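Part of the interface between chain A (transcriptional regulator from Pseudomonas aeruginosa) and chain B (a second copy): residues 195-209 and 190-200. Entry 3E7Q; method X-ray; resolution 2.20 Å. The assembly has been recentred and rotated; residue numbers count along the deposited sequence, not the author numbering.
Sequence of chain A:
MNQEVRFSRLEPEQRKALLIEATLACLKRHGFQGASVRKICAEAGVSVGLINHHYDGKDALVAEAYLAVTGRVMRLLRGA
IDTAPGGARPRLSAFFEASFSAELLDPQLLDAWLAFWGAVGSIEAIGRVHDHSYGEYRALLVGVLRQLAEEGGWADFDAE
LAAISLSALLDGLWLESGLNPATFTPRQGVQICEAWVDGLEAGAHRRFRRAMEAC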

# COMPACT_ATOMS: atom_id res chain seq x y z
N ALA A 195 -3.66 19.79 -4.95
CA ALA A 195 -5.14 19.91 -4.76
C ALA A 195 -5.60 19.61 -3.32
O ALA A 195 -6.56 20.22 -2.79
CB ALA A 195 -5.89 18.99 -5.77
N TRP A 196 -4.96 18.61 -2.70
CA TRP A 196 -5.23 18.29 -1.32
C TRP A 196 -4.90 19.46 -0.37
O TRP A 196 -5.62 19.70 0.61
CB TRP A 196 -4.42 17.07 -0.93
CG TRP A 196 -4.62 16.58 0.47
CD1 TRP A 196 -5.42 15.55 0.84
CD2 TRP A 196 -3.99 17.06 1.67
NE1 TRP A 196 -5.32 15.35 2.18
CE2 TRP A 196 -4.48 16.28 2.72
CE3 TRP A 196 -3.10 18.07 1.96
CZ2 TRP A 196 -4.09 16.48 4.05
CZ3 TRP A 196 -2.72 18.27 3.26
CH2 TRP A 196 -3.19 17.46 4.29
N VAL A 197 -3.76 20.09 -0.61
CA VAL A 197 -3.34 21.27 0.20
C VAL A 197 -4.29 22.45 -0.10
O VAL A 197 -4.74 23.07 0.82
CB VAL A 197 -1.78 21.64 -0.00
CG1 VAL A 197 -1.36 22.79 0.90
CG2 VAL A 197 -0.90 20.46 0.32
N ASP A 198 -4.62 22.72 -1.37
CA ASP A 198 -5.69 23.71 -1.71
C ASP A 198 -6.94 23.50 -0.94
O ASP A 198 -7.58 24.45 -0.49
CB ASP A 198 -6.12 23.61 -3.17
CG ASP A 198 -5.05 24.06 -4.18
OD1 ASP A 198 -3.92 24.43 -3.77
OD2 ASP A 198 -5.34 24.05 -5.39
N GLY A 199 -7.35 22.23 -0.86
CA GLY A 199 -8.55 21.83 -0.16
C GLY A 199 -8.56 22.23 1.29
O GLY A 199 -9.58 22.72 1.78
N LEU A 200 -7.41 22.06 1.97
CA LEU A 200 -7.24 22.55 3.33
C LEU A 200 -7.31 24.06 3.45
O LEU A 200 -7.95 24.59 4.37
CB LEU A 200 -5.90 22.14 3.91
CG LEU A 200 -5.57 20.83 4.62
CD1 LEU A 200 -4.27 21.24 5.28
CD2 LEU A 200 -6.48 20.33 5.70
N GLU A 201 -6.61 24.76 2.57
CA GLU A 201 -6.57 26.21 2.65
C GLU A 201 -7.94 26.81 2.31
O GLU A 201 -8.27 27.91 2.70
CB GLU A 201 -5.58 26.77 1.65
CG GLU A 201 -4.15 26.61 2.01
CD GLU A 201 -3.32 27.69 1.43
OE1 GLU A 201 -2.27 27.38 0.87
OE2 GLU A 201 -3.74 28.87 1.53
N ALA A 202 -8.70 26.10 1.52
CA ALA A 202 -10.01 26.56 1.17
C ALA A 202 -11.00 26.37 2.33
O ALA A 202 -12.06 26.92 2.28
CB ALA A 202 -10.50 25.88 -0.12
N GLY A 203 -10.68 25.59 3.36
CA GLY A 203 -11.54 25.50 4.53
C GLY A 203 -11.62 24.16 5.20
O GLY A 203 -12.10 24.05 6.32
N ALA A 204 -11.19 23.12 4.50
CA ALA A 204 -11.09 21.81 5.07
C ALA A 204 -10.23 21.77 6.32
O ALA A 204 -10.36 20.85 7.10
CB ALA A 204 -10.55 20.89 4.08
N HIS A 205 -9.35 22.74 6.52
CA HIS A 205 -8.62 22.79 7.80
C HIS A 205 -9.57 22.66 9.02
O HIS A 205 -9.15 22.14 10.06
CB HIS A 205 -7.75 24.05 7.89
CG HIS A 205 -8.52 25.34 7.86
ND1 HIS A 205 -9.05 25.92 8.99
CD2 HIS A 205 -8.81 26.18 6.83
CE1 HIS A 205 -9.66 27.05 8.66
NE2 HIS A 205 -9.52 27.23 7.36
N ARG A 206 -10.83 23.11 8.85
CA ARG A 206 -11.87 23.14 9.90
C ARG A 206 -12.27 21.76 10.36
O ARG A 206 -12.55 21.57 11.53
CB ARG A 206 -13.15 23.81 9.39
CG ARG A 206 -13.12 25.28 9.39
CD ARG A 206 -14.54 25.83 9.23
NE ARG A 206 -15.02 25.67 7.85
CZ ARG A 206 -14.65 26.45 6.83
NH1 ARG A 206 -13.80 27.46 7.03
NH2 ARG A 206 -15.12 26.20 5.60
N ARG A 207 -12.33 20.82 9.42
CA ARG A 207 -12.50 19.41 9.74
C ARG A 207 -11.39 18.76 10.57
O ARG A 207 -11.58 17.71 11.15
CB ARG A 207 -12.62 18.62 8.45
CG ARG A 207 -14.01 18.45 7.97
CD ARG A 207 -14.62 17.05 8.35
NE ARG A 207 -15.77 16.84 7.45
CZ ARG A 207 -16.99 16.50 7.81
NH1 ARG A 207 -17.28 16.20 9.06
NH2 ARG A 207 -17.92 16.40 6.88
N PHE A 208 -10.21 19.36 10.54
CA PHE A 208 -9.06 18.88 11.31
C PHE A 208 -8.97 19.67 12.61
O PHE A 208 -7.98 20.33 12.88
CB PHE A 208 -7.78 18.97 10.48
CG PHE A 208 -7.74 18.01 9.31
CD1 PHE A 208 -7.40 16.68 9.50
CD2 PHE A 208 -8.07 18.44 8.03
CE1 PHE A 208 -7.37 15.81 8.43
CE2 PHE A 208 -8.03 17.56 6.96
CZ PHE A 208 -7.69 16.25 7.16
N ARG A 209 -10.03 19.53 13.40
CA ARG A 209 -10.40 20.40 14.55
C ARG A 209 -10.58 21.85 14.05
O ARG A 209 -11.37 22.63 14.60
CB ARG A 209 -9.37 20.34 15.68
CG ARG A 209 -9.31 19.06 16.46
CD ARG A 209 -8.78 19.31 17.91
NE ARG A 209 -7.51 20.05 17.96
CZ ARG A 209 -6.31 19.54 18.30
NH1 ARG A 209 -6.16 18.26 18.62
NH2 ARG A 209 -5.23 20.33 18.32
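Chain B 190-200: VQICEAWVDGL

How does the chain B stretch lie on chain A? Residues 190-200 of chain B are helical throughout, and the helix continues at both ends; they cross the chain A helix that includes residues 195-204 almost at right angles. The angle between the two N-to-C directions is 82°, and the axes approach to 7.9 Å. Beyond the crossing, chain A turns through a 3-10 segment at 205-207, and this places Arg A207 and Phe A208 along the earlier turns of the chain B helix. The contact buries 549 Å², both sides summed.

What lets the helices come so close? At the crossing glycine meets glycine: the CA atoms of Gly A199 and Gly B199 are 3.6 Å apart, and Gly B199 CA makes a CA-H...O contact with Gly A199 O at 3.5 Å. A CB on Gly A199 would lie only 3.2 Å from Gly B199 CA, so the absence of a side chain keeps this spot open. A CB on Gly B199 would likewise lie 3.1 Å from Gly A199 CA. Ala A204 CB packs 3.9 Å from Gly B199 CA and 3.6 Å from Ala B195 O. Beside the crossing the two copies of one tryptophan meet, with Trp A196 CD1 4.1 Å from Trp B196 CD1.

Which residue is covered most? Arg A207 has 122 Å² covered, the largest share of any residue here, and it reaches three successive turns of the chain B helix. Arg A207 O accepts a hydrogen bond from Gln B191 NE2 at 2.9 Å; the extended glutamine, t at both chi1 and chi2, carries its amide to that carbonyl. Arg A207 CB rests 3.5 Å from Ala B195 CB. Farther out, Arg A207 NE and Asp B198 OD2 form a salt bridge at 2.7 Å, whose hydrogen bond is weak because it is bent to 122°; the modelled position of that oxygen is less certain. Glu B194 CB lies over one face of the guanidinium, 3.5 Å from Arg A207 NH2.

Where does Ala B195 fit? With 55 Å² covered, it is the most covered residue of the chain B stretch, and its CB points toward chain A. Its small methyl group sits against both Arg A207 and Phe A208, the latter at 3.8 Å between Ala B195 CB and Phe A208 CE2. The phenylalanine ring also reaches Ile B192, with Phe A208 CE1 4.3 Å from Ile B192 CG1.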

# COMPACT_ATOMS: atom_id res chain seq x y z
N VAL B 190 -12.95 7.73 8.29
CA VAL B 190 -14.17 8.40 7.73
C VAL B 190 -14.00 9.92 7.76
O VAL B 190 -14.14 10.60 6.73
CB VAL B 190 -15.48 7.97 8.44
CG1 VAL B 190 -16.68 8.59 7.73
CG2 VAL B 190 -15.58 6.44 8.48
N GLN B 191 -13.66 10.45 8.92
CA GLN B 191 -13.44 11.88 9.10
C GLN B 191 -12.45 12.45 8.10
O GLN B 191 -12.67 13.51 7.53
CB GLN B 191 -12.99 12.17 10.55
CG GLN B 191 -12.63 13.63 10.83
CD GLN B 191 -12.00 13.87 12.20
OE1 GLN B 191 -11.85 12.97 13.01
NE2 GLN B 191 -11.65 15.11 12.46
N ILE B 192 -11.32 11.77 7.91
CA ILE B 192 -10.32 12.19 6.91
C ILE B 192 -10.92 12.21 5.49
O ILE B 192 -10.66 13.14 4.67
CB ILE B 192 -9.06 11.27 6.99
CG1 ILE B 192 -8.27 11.59 8.29
CG2 ILE B 192 -8.20 11.38 5.74
CD1 ILE B 192 -7.09 10.58 8.58
N CYS B 193 -11.77 11.24 5.20
CA CYS B 193 -12.36 11.15 3.87
C CYS B 193 -13.39 12.19 3.63
O CYS B 193 -13.41 12.80 2.56
CB CYS B 193 -12.93 9.77 3.60
SG CYS B 193 -11.62 8.52 3.51
N GLU B 194 -14.24 12.44 4.62
CA GLU B 194 -15.17 13.54 4.53
C GLU B 194 -14.44 14.85 4.39
O GLU B 194 -14.93 15.74 3.71
CB GLU B 194 -16.06 13.66 5.78
CG GLU B 194 -16.91 12.50 6.13
CD GLU B 194 -18.00 12.17 5.12
OE1 GLU B 194 -18.21 12.90 4.14
OE2 GLU B 194 -18.69 11.15 5.33
N ALA B 195 -13.31 14.99 5.08
CA ALA B 195 -12.54 16.24 5.03
C ALA B 195 -11.98 16.52 3.63
O ALA B 195 -11.85 17.68 3.20
CB ALA B 195 -11.44 16.26 6.08
N TRP B 196 -11.61 15.44 2.94
CA TRP B 196 -11.19 15.53 1.56
C TRP B 196 -12.29 16.05 0.61
O TRP B 196 -12.05 16.88 -0.26
CB TRP B 196 -10.80 14.12 1.10
CG TRP B 196 -10.29 14.06 -0.27
CD1 TRP B 196 -9.00 14.18 -0.61
CD2 TRP B 196 -11.02 13.85 -1.51
NE1 TRP B 196 -8.86 14.05 -1.97
CE2 TRP B 196 -10.08 13.87 -2.55
CE3 TRP B 196 -12.36 13.65 -1.84
CZ2 TRP B 196 -10.42 13.73 -3.90
CZ3 TRP B 196 -12.70 13.50 -3.18
CH2 TRP B 196 -11.72 13.52 -4.20
N VAL B 197 -13.46 15.46 0.73
CA VAL B 197 -14.65 15.93 -0.02
C VAL B 197 -14.96 17.37 0.30
O VAL B 197 -15.25 18.13 -0.62
CB VAL B 197 -15.92 15.04 0.22
CG1 VAL B 197 -17.02 15.43 -0.71
CG2 VAL B 197 -15.57 13.54 0.04
N ASP B 198 -14.87 17.73 1.59
CA ASP B 198 -15.06 19.12 2.01
C ASP B 198 -14.11 20.03 1.25
O ASP B 198 -14.50 21.08 0.76
CB ASP B 198 -14.75 19.35 3.50
CG ASP B 198 -15.78 18.76 4.45
OD1 ASP B 198 -16.86 18.29 4.05
OD2 ASP B 198 -15.48 18.78 5.66
N GLY B 199 -12.85 19.62 1.21
CA GLY B 199 -11.81 20.32 0.46
C GLY B 199 -12.14 20.59 -0.99
O GLY B 199 -12.05 21.72 -1.43
N LEU B 200 -12.49 19.56 -1.73
CA LEU B 200 -13.09 19.73 -3.06
C LEU B 200 -14.20 20.74 -3.11
O LEU B 200 -14.14 21.66 -3.85
CB LEU B 200 -13.71 18.44 -3.53
CG LEU B 200 -12.95 17.41 -4.31
CD1 LEU B 200 -14.02 16.44 -4.88
CD2 LEU B 200 -12.12 17.95 -5.42